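Local coordinates for uncharacterized protein (Bacteroides eggerthii DSM 20697, PDB 4ECO) that is of unknown function but, as a leucine-rich repeat solenoid, probably serves in protein binding, at residues Thr319-Glu323 / Thr324-Lys328; Leu571-Ser575 / Asn576-Lys580; Lys36-Trp39 / Asp40-Gly44. One frame throughout, in Å; residues are numbered along the deposited sequence. Where two conformers were deposited one is given.

Contact 1. Residues Thr319-Glu323 / Thr324-Lys328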
loop_
_atom_site.group_PDB
_atom_site.type_symbol
_atom_site.label_atom_id
_atom_site.label_comp_id
_atom_site.label_asym_id
_atom_site.label_seq_id
_atom_site.Cartn_x
_atom_site.Cartn_y
_atom_site.Cartn_z
ATOM N N THR A 319 -18.732 -4.101 -6.156
ATOM C CA THR A 319 -19.179 -3.956 -4.762
ATOM C C THR A 319 -18.680 -5.173 -3.967
ATOM O O THR A 319 -18.141 -6.113 -4.545
ATOM C CB THR A 319 -20.734 -3.780 -4.660
ATOM O OG1 THR A 319 -21.110 -3.285 -3.362
ATOM C CG2 THR A 319 -21.501 -5.053 -4.983
ATOM N N PHE A 320 -18.875 -5.131 -2.642
ATOM C CA PHE A 320 -18.545 -6.187 -1.688
ATOM C C PHE A 320 -19.721 -7.101 -1.500
ATOM O O PHE A 320 -20.849 -6.656 -1.743
ATOM C CB PHE A 320 -18.194 -5.564 -0.306
ATOM C CG PHE A 320 -16.916 -4.777 -0.146
ATOM C CD1 PHE A 320 -15.986 -4.704 -1.178
ATOM C CD2 PHE A 320 -16.625 -4.139 1.050
ATOM C CE1 PHE A 320 -14.799 -4.001 -1.019
ATOM C CE2 PHE A 320 -15.437 -3.430 1.205
ATOM C CZ PHE A 320 -14.530 -3.367 0.169
ATOM N N PRO A 321 -19.524 -8.321 -0.923
ATOM C CA PRO A 321 -20.681 -9.152 -0.545
ATOM C C PRO A 321 -21.596 -8.433 0.474
ATOM O O PRO A 321 -21.182 -7.440 1.100
ATOM C CB PRO A 321 -20.017 -10.376 0.094
ATOM C CG PRO A 321 -18.657 -10.416 -0.500
ATOM C CD PRO A 321 -18.265 -8.991 -0.536
ATOM N N VAL A 322 -22.827 -8.942 0.645
ATOM C CA VAL A 322 -23.863 -8.435 1.564
ATOM C C VAL A 322 -23.293 -8.281 3.003
ATOM O O VAL A 322 -22.469 -9.110 3.424
ATOM C CB VAL A 322 -25.076 -9.396 1.528
ATOM C CG1 VAL A 322 -26.161 -8.985 2.524
ATOM C CG2 VAL A 322 -25.647 -9.491 0.115
ATOM N N GLU A 323 -23.744 -7.205 3.739
ATOM C CA GLU A 323 -23.327 -6.884 5.111
ATOM C C GLU A 323 -23.387 -8.115 6.028
ATOM O O GLU A 323 -22.435 -8.348 6.772
ATOM C CB GLU A 323 -24.189 -5.751 5.712
ATOM C CG GLU A 323 -24.134 -4.428 4.956
ATOM C CD GLU A 323 -24.285 -3.158 5.778
ATOM O OE1 GLU A 323 -24.517 -3.251 7.006
ATOM O OE2 GLU A 323 -24.128 -2.063 5.192
ATOM N N THR A 324 -24.501 -8.907 5.968
ATOM C CA THR A 324 -24.741 -10.101 6.808
ATOM C C THR A 324 -23.659 -11.205 6.589
ATOM O O THR A 324 -23.402 -12.009 7.494
ATOM C CB THR A 324 -26.156 -10.678 6.567
ATOM O OG1 THR A 324 -26.216 -11.287 5.283
ATOM C CG2 THR A 324 -27.259 -9.637 6.694
ATOM N N SER A 325 -23.043 -11.240 5.396
ATOM C CA SER A 325 -21.995 -12.199 5.073
ATOM C C SER A 325 -20.666 -11.661 5.561
ATOM O O SER A 325 -19.897 -12.407 6.157
ATOM C CB SER A 325 -21.967 -12.484 3.577
ATOM O OG SER A 325 -23.096 -13.241 3.166
ATOM N N LEU A 326 -20.418 -10.340 5.360
ATOM C CA LEU A 326 -19.211 -9.636 5.801
ATOM C C LEU A 326 -19.050 -9.710 7.329
ATOM O O LEU A 326 -17.941 -9.948 7.803
ATOM C CB LEU A 326 -19.224 -8.163 5.340
ATOM C CG LEU A 326 -19.121 -7.858 3.835
ATOM C CD1 LEU A 326 -18.910 -6.381 3.599
ATOM C CD2 LEU A 326 -17.981 -8.584 3.199
ATOM N N GLN A 327 -20.155 -9.538 8.086
ATOM C CA GLN A 327 -20.217 -9.575 9.555
ATOM C C GLN A 327 -19.628 -10.862 10.151
ATOM O O GLN A 327 -19.165 -10.845 11.298
ATOM C CB GLN A 327 -21.677 -9.462 10.036
ATOM C CG GLN A 327 -22.371 -8.101 9.894
ATOM C CD GLN A 327 -23.884 -8.218 10.067
ATOM O OE1 GLN A 327 -24.455 -9.313 10.245
ATOM N NE2 GLN A 327 -24.576 -7.084 9.994
ATOM N N LYS A 328 -19.708 -11.982 9.393
ATOM C CA LYS A 328 -19.243 -13.313 9.795
ATOM C C LYS A 328 -17.718 -13.388 9.888
ATOM O O LYS A 328 -17.196 -14.165 10.682
ATOM C CB LYS A 328 -19.731 -14.393 8.816
ATOM C CG LYS A 328 -21.227 -14.430 8.568
ATOM C CD LYS A 328 -21.604 -15.541 7.590
ATOM C CE LYS A 328 -23.101 -15.672 7.443
ATOM N NZ LYS A 328 -23.467 -16.763 6.511
#
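Val322 O is gripped by two backbone N-H groups as the chain turns into its short helix. Leu326 N donates to it at 3.1 Å, within the carbonyl plane. Ser325 N is 3.0 Å from the same Val322 O but stands well above that plane, with the N-H more bent (140°). Val322 sits at the N-cap position, right before the helix, and its carbonyl accepts the first bonds of it. One residue on, Gln327 N gives a 2.9 Å bond to Glu323 O.

The apolar half of the contact is made by Leu326, which folds back over the residues leading into the helix. Leu326 holds CG anti to its carbonyl carbon (chi1 -67°), which turns the branch back to the residues before the helix; there CD2 meets the Pro321 ring, 3.8 Å from Pro321 CD, while CD1 comes to 4.1 Å from both CB and CD2 of Phe320, approaching that ring obliquely. Each pair of side chains crosses at about a right angle, so contact is made by branch ends and not by whole chains lying alongside. On the outer surface, Val322 and Thr324 instead run side by side and point the same way, Val322 CG1 being 3.6 Å from Thr324 OG1.

Helix 288-300 lies against this turn: Gln296 OE1 accepts from Val322 N, Asp300 receives both Ser325 OG and Lys328 NZ, and Trp295 meets Phe320 and Pro321. The Asn-x-Leu-x-x-Phe-Pro-type sequence leading away from strand 309-311, followed by a short helix with Val322 at its N-cap position and a leucine packed inward, is consistent with the non-strand side of a leucine-rich repeat solenoid.

Contact 2. Residues Leu571-Ser575 / Asn576-Lys580; sequences LQIGS and NDIRK
Ile573 and Asn576 are joined by the polar bond of this turn: Asn576 ND2 donates to Ile573 O at 2.8 Å, with an N-H...O angle of 162°. The acceptor lies close to the plane of the Asn576 amide, but seen from the other partner the donor stands above the Ile573 carbonyl plane. Asn576 CG lies anti to its carbonyl carbon (chi1 -75°), which turns the amide back toward the Ile573 carbonyl. The same ND2 also donates to Ile543 O, and OD1 accepts from Gln546 N, so this buried amide is satisfied at both ends and its rotation is fixed.

Ile573 O has a second donor in Asn597 ND2. The repeated pattern of an asparagine side chain bonding to backbone carbonyls of its own turn and the preceding one is the asparagine ladder of leucine-rich repeats, here directly after the short parallel strand 570-572.

Apolar contact comes from Ile573 and Ile578, whose side chains cross at about a right angle. Their CD1 methyls meet at 3.8 Å, and their CG1 atoms are equally close, 3.8 Å apart, closing the turn on its inner side.

Charge appears on the outer side, within the second half of the turn, where Arg579 NH2 forms a 2.8 Å salt bridge with Asp577 OD2. Asp577 OD1 lies above one face of the same guanidinium, offset toward its rim, and accepts from Asn599 ND2.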
loop_
_atom_site.group_PDB
_atom_site.type_symbol
_atom_site.label_atom_id
_atom_site.label_comp_id
_atom_site.label_asym_id
_atom_site.label_seq_id
_atom_site.Cartn_x
_atom_site.Cartn_y
_atom_site.Cartn_z
ATOM N N LEU A 571 13.157 30.204 2.004
ATOM C CA LEU A 571 12.099 31.069 1.505
ATOM C C LEU A 571 11.991 30.946 0.009
ATOM O O LEU A 571 12.940 31.249 -0.710
ATOM C CB LEU A 571 12.296 32.542 1.899
ATOM C CG LEU A 571 11.321 33.541 1.254
ATOM C CD1 LEU A 571 9.868 33.322 1.717
ATOM C CD2 LEU A 571 11.762 34.961 1.504
ATOM N N GLN A 572 10.802 30.561 -0.457
ATOM C CA GLN A 572 10.502 30.443 -1.874
ATOM C C GLN A 572 9.500 31.502 -2.250
ATOM O O GLN A 572 8.351 31.414 -1.834
ATOM C CB GLN A 572 9.973 29.051 -2.192
ATOM C CG GLN A 572 10.935 27.921 -1.889
ATOM C CD GLN A 572 10.352 26.599 -2.339
ATOM O OE1 GLN A 572 9.209 26.513 -2.799
ATOM N NE2 GLN A 572 11.125 25.534 -2.207
ATOM N N ILE A 573 9.935 32.524 -3.006
ATOM C CA ILE A 573 9.081 33.652 -3.424
ATOM C C ILE A 573 9.241 33.901 -4.950
ATOM O O ILE A 573 8.838 34.940 -5.463
ATOM C CB ILE A 573 9.420 34.907 -2.555
ATOM C CG1 ILE A 573 8.307 35.968 -2.601
ATOM C CG2 ILE A 573 10.845 35.465 -2.787
ATOM C CD1 ILE A 573 8.316 36.957 -1.442
ATOM N N GLY A 574 9.781 32.918 -5.656
ATOM C CA GLY A 574 9.982 33.004 -7.091
ATOM C C GLY A 574 8.712 33.056 -7.916
ATOM O O GLY A 574 7.637 32.664 -7.449
ATOM N N SER A 575 8.846 33.542 -9.174
ATOM C CA SER A 575 7.805 33.666 -10.198
ATOM C C SER A 575 6.634 34.512 -9.668
ATOM O O SER A 575 5.479 34.097 -9.684
ATOM C CB SER A 575 7.347 32.293 -10.684
ATOM O OG SER A 575 6.644 32.390 -11.910
ATOM N N ASN A 576 6.962 35.703 -9.183
ATOM C CA ASN A 576 6.003 36.693 -8.696
ATOM C C ASN A 576 6.365 38.025 -9.352
ATOM O O ASN A 576 6.994 38.025 -10.420
ATOM C CB ASN A 576 5.999 36.770 -7.143
ATOM C CG ASN A 576 5.307 35.622 -6.449
ATOM O OD1 ASN A 576 4.113 35.396 -6.601
ATOM N ND2 ASN A 576 6.019 34.917 -5.603
ATOM N N ASP A 577 6.029 39.147 -8.705
ATOM C CA ASP A 577 6.386 40.461 -9.193
ATOM C C ASP A 577 6.923 41.307 -8.032
ATOM O O ASP A 577 6.579 42.486 -7.893
ATOM C CB ASP A 577 5.186 41.123 -9.882
ATOM C CG ASP A 577 5.519 42.318 -10.755
ATOM O OD1 ASP A 577 6.735 42.573 -10.989
ATOM O OD2 ASP A 577 4.569 42.981 -11.224
ATOM N N ILE A 578 7.815 40.703 -7.222
ATOM C CA ILE A 578 8.417 41.359 -6.071
ATOM C C ILE A 578 9.249 42.542 -6.577
ATOM O O ILE A 578 9.915 42.441 -7.607
ATOM C CB ILE A 578 9.237 40.379 -5.171
ATOM C CG1 ILE A 578 8.393 39.156 -4.734
ATOM C CG2 ILE A 578 9.881 41.085 -3.952
ATOM C CD1 ILE A 578 7.013 39.421 -4.028
ATOM N N ARG A 579 9.128 43.675 -5.874
ATOM C CA ARG A 579 9.782 44.929 -6.204
ATOM C C ARG A 579 10.951 45.196 -5.248
ATOM O O ARG A 579 11.903 44.424 -5.242
ATOM C CB ARG A 579 8.763 46.083 -6.184
ATOM C CG ARG A 579 7.498 45.856 -7.001
ATOM C CD ARG A 579 7.766 45.679 -8.473
ATOM N NE ARG A 579 6.530 45.440 -9.215
ATOM C CZ ARG A 579 6.272 45.934 -10.422
ATOM N NH1 ARG A 579 7.167 46.700 -11.041
ATOM N NH2 ARG A 579 5.120 45.670 -11.019
ATOM N N LYS A 580 10.887 46.268 -4.461
ATOM C CA LYS A 580 11.976 46.675 -3.577
ATOM C C LYS A 580 11.970 45.857 -2.279
ATOM O O LYS A 580 10.950 45.763 -1.578
ATOM C CB LYS A 580 11.898 48.200 -3.281
ATOM C CG LYS A 580 12.930 48.803 -2.309
ATOM C CD LYS A 580 14.360 48.925 -2.852
ATOM C CE LYS A 580 15.209 49.900 -2.052
ATOM N NZ LYS A 580 15.427 49.482 -0.633
#

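Contact 3. Residues Lys36-Trp39 / Asp40-Gly44; sequences KEIW and DALNG
Lys36 and Asp40, one helical turn apart, supply the ionic part of this contact. The lysine chain bends at chi2 (67°) and then runs straight, bringing NZ to 3.3 Å from Asp40 OD1; the hydrogen bond within this salt bridge is weak. The same OD1 reaches the edge of the Trp39 indole, near its plane and 3.6 Å from Trp39 CE3, while ring and carboxylate are turned 52° apart.

Backbone bonds describe a helix that is ending. Asp40 N to Lys36 O, at 2.8 Å, and Ala41 N to Glu37 O are regular i to i-4 helical bonds, and Leu42 N still donates to Ile38 O. Then Asn43 adopts left-handed backbone angles, and Gly44 N turns back to Trp39 O at 2.8 Å. Together with a weak, 3.4 Å bond from Asn43 N to Asp40 O, this is a Schellman motif, the classical C-terminal cap.

The aromatic contact follows from that turn. Gly44 CA is brought over the face of the Trp39 five-membered ring, 3.4 Å from its centroid and 12° off the normal, a CH-pi contact. The indole also has a polar partner: NE1 donates to Asn59 OD1, and Asn59 ND2 in turn bonds to Gly44 O, so one amide clasps ring and cap together. Trp47 meets the indole edge-to-face.

Apolar packing is lighter: Ile38 and Leu42 lie side by side, with Ile38 CG2 4.0 Å from Leu42 CD1, on the buried side of the helix.

The chemistry implies a division of labour at the end of helix 27-41, near the N-terminal end of this leucine-rich repeat chain. The Schellman bonds and the glycine-indole contact fix where the chain leaves the helix, whereas the weak ion pair probably contributes only modestly.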
loop_
_atom_site.group_PDB
_atom_site.type_symbol
_atom_site.label_atom_id
_atom_site.label_comp_id
_atom_site.label_asym_id
_atom_site.label_seq_id
_atom_site.Cartn_x
_atom_site.Cartn_y
_atom_site.Cartn_z
ATOM N N LYS A 36 11.021 -36.553 -9.282
ATOM C CA LYS A 36 11.432 -36.810 -10.663
ATOM C C LYS A 36 10.186 -36.913 -11.591
ATOM O O LYS A 36 10.189 -36.354 -12.696
ATOM C CB LYS A 36 12.302 -38.079 -10.721
ATOM C CG LYS A 36 12.643 -38.616 -12.108
ATOM C CD LYS A 36 13.540 -37.751 -12.972
ATOM C CE LYS A 36 13.706 -38.461 -14.296
ATOM N NZ LYS A 36 14.471 -37.649 -15.269
ATOM N N GLU A 37 9.116 -37.554 -11.108
ATOM C CA GLU A 37 7.897 -37.696 -11.892
ATOM C C GLU A 37 7.227 -36.301 -12.095
ATOM O O GLU A 37 6.739 -36.002 -13.189
ATOM C CB GLU A 37 6.956 -38.700 -11.219
ATOM C CG GLU A 37 5.971 -39.328 -12.191
ATOM C CD GLU A 37 5.324 -40.613 -11.717
ATOM O OE1 GLU A 37 6.049 -41.495 -11.197
ATOM O OE2 GLU A 37 4.093 -40.757 -11.921
ATOM N N ILE A 38 7.276 -35.441 -11.057
ATOM C CA ILE A 38 6.761 -34.068 -11.096
ATOM C C ILE A 38 7.581 -33.270 -12.136
ATOM O O ILE A 38 6.998 -32.625 -13.004
ATOM C CB ILE A 38 6.795 -33.437 -9.671
ATOM C CG1 ILE A 38 5.616 -33.982 -8.844
ATOM C CG2 ILE A 38 6.786 -31.883 -9.715
ATOM C CD1 ILE A 38 5.789 -33.886 -7.332
ATOM N N TRP A 39 8.918 -33.350 -12.054
ATOM C CA TRP A 39 9.871 -32.708 -12.966
ATOM C C TRP A 39 9.576 -33.141 -14.414
ATOM O O TRP A 39 9.392 -32.280 -15.269
ATOM C CB TRP A 39 11.308 -33.079 -12.541
ATOM C CG TRP A 39 12.392 -32.311 -13.239
ATOM C CD1 TRP A 39 12.795 -31.031 -12.976
ATOM C CD2 TRP A 39 13.313 -32.828 -14.207
ATOM N NE1 TRP A 39 13.876 -30.698 -13.766
ATOM C CE2 TRP A 39 14.237 -31.797 -14.505
ATOM C CE3 TRP A 39 13.482 -34.079 -14.817
ATOM C CZ2 TRP A 39 15.281 -31.971 -15.415
ATOM C CZ3 TRP A 39 14.485 -34.225 -15.762
ATOM C CH2 TRP A 39 15.366 -33.179 -16.050
ATOM N N ASP A 40 9.431 -34.469 -14.656
ATOM C CA ASP A 40 9.107 -35.044 -15.970
ATOM C C ASP A 40 7.788 -34.504 -16.539
ATOM O O ASP A 40 7.757 -34.097 -17.706
ATOM C CB ASP A 40 9.028 -36.578 -15.896
ATOM C CG ASP A 40 10.350 -37.290 -15.706
ATOM O OD1 ASP A 40 11.398 -36.699 -16.043
ATOM O OD2 ASP A 40 10.333 -38.460 -15.254
ATOM N N ALA A 41 6.717 -34.489 -15.722
ATOM C CA ALA A 41 5.389 -34.017 -16.096
ATOM C C ALA A 41 5.351 -32.501 -16.396
ATOM O O ALA A 41 4.516 -32.046 -17.188
ATOM C CB ALA A 41 4.413 -34.325 -14.978
ATOM N N LEU A 42 6.231 -31.725 -15.748
ATOM C CA LEU A 42 6.261 -30.268 -15.876
ATOM C C LEU A 42 7.403 -29.798 -16.799
ATOM O O LEU A 42 7.859 -28.650 -16.685
ATOM C CB LEU A 42 6.367 -29.609 -14.490
ATOM C CG LEU A 42 5.150 -29.830 -13.585
ATOM C CD1 LEU A 42 5.327 -29.135 -12.283
ATOM C CD2 LEU A 42 3.866 -29.362 -14.244
ATOM N N ASN A 43 7.807 -30.686 -17.761
ATOM C CA ASN A 43 8.818 -30.441 -18.789
ATOM C C ASN A 43 10.143 -29.887 -18.172
ATOM O O ASN A 43 10.782 -28.998 -18.730
ATOM C CB ASN A 43 8.233 -29.479 -19.832
ATOM C CG ASN A 43 9.017 -29.330 -21.106
ATOM O OD1 ASN A 43 9.233 -28.213 -21.593
ATOM N ND2 ASN A 43 9.455 -30.446 -21.675
ATOM N N GLY A 44 10.549 -30.477 -17.047
ATOM C CA GLY A 44 11.733 -30.124 -16.275
ATOM C C GLY A 44 13.055 -29.983 -17.011
ATOM O O GLY A 44 13.940 -29.242 -16.560
#

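In the fold
The three contacts sample widely separated parts of one elongated chain. The residues that touch in contact 2 are all buried, its charged pair lying nearer the surface, and an asparagine amide there joins neighbouring repeat turns; contacts 1 and 3 are only partly buried and concern helix ends. Those two are complementary, one starting a helix after an N-cap position, the other ending one with a C-terminal cap. No element is shared among them, and the centres of contacts 2 and 3, on opposite sides of the chain's centre, are 71 Å apart. Apolar branches meet in all three, but contact 3 adds an indole face against a glycine and an ion pair between its segments.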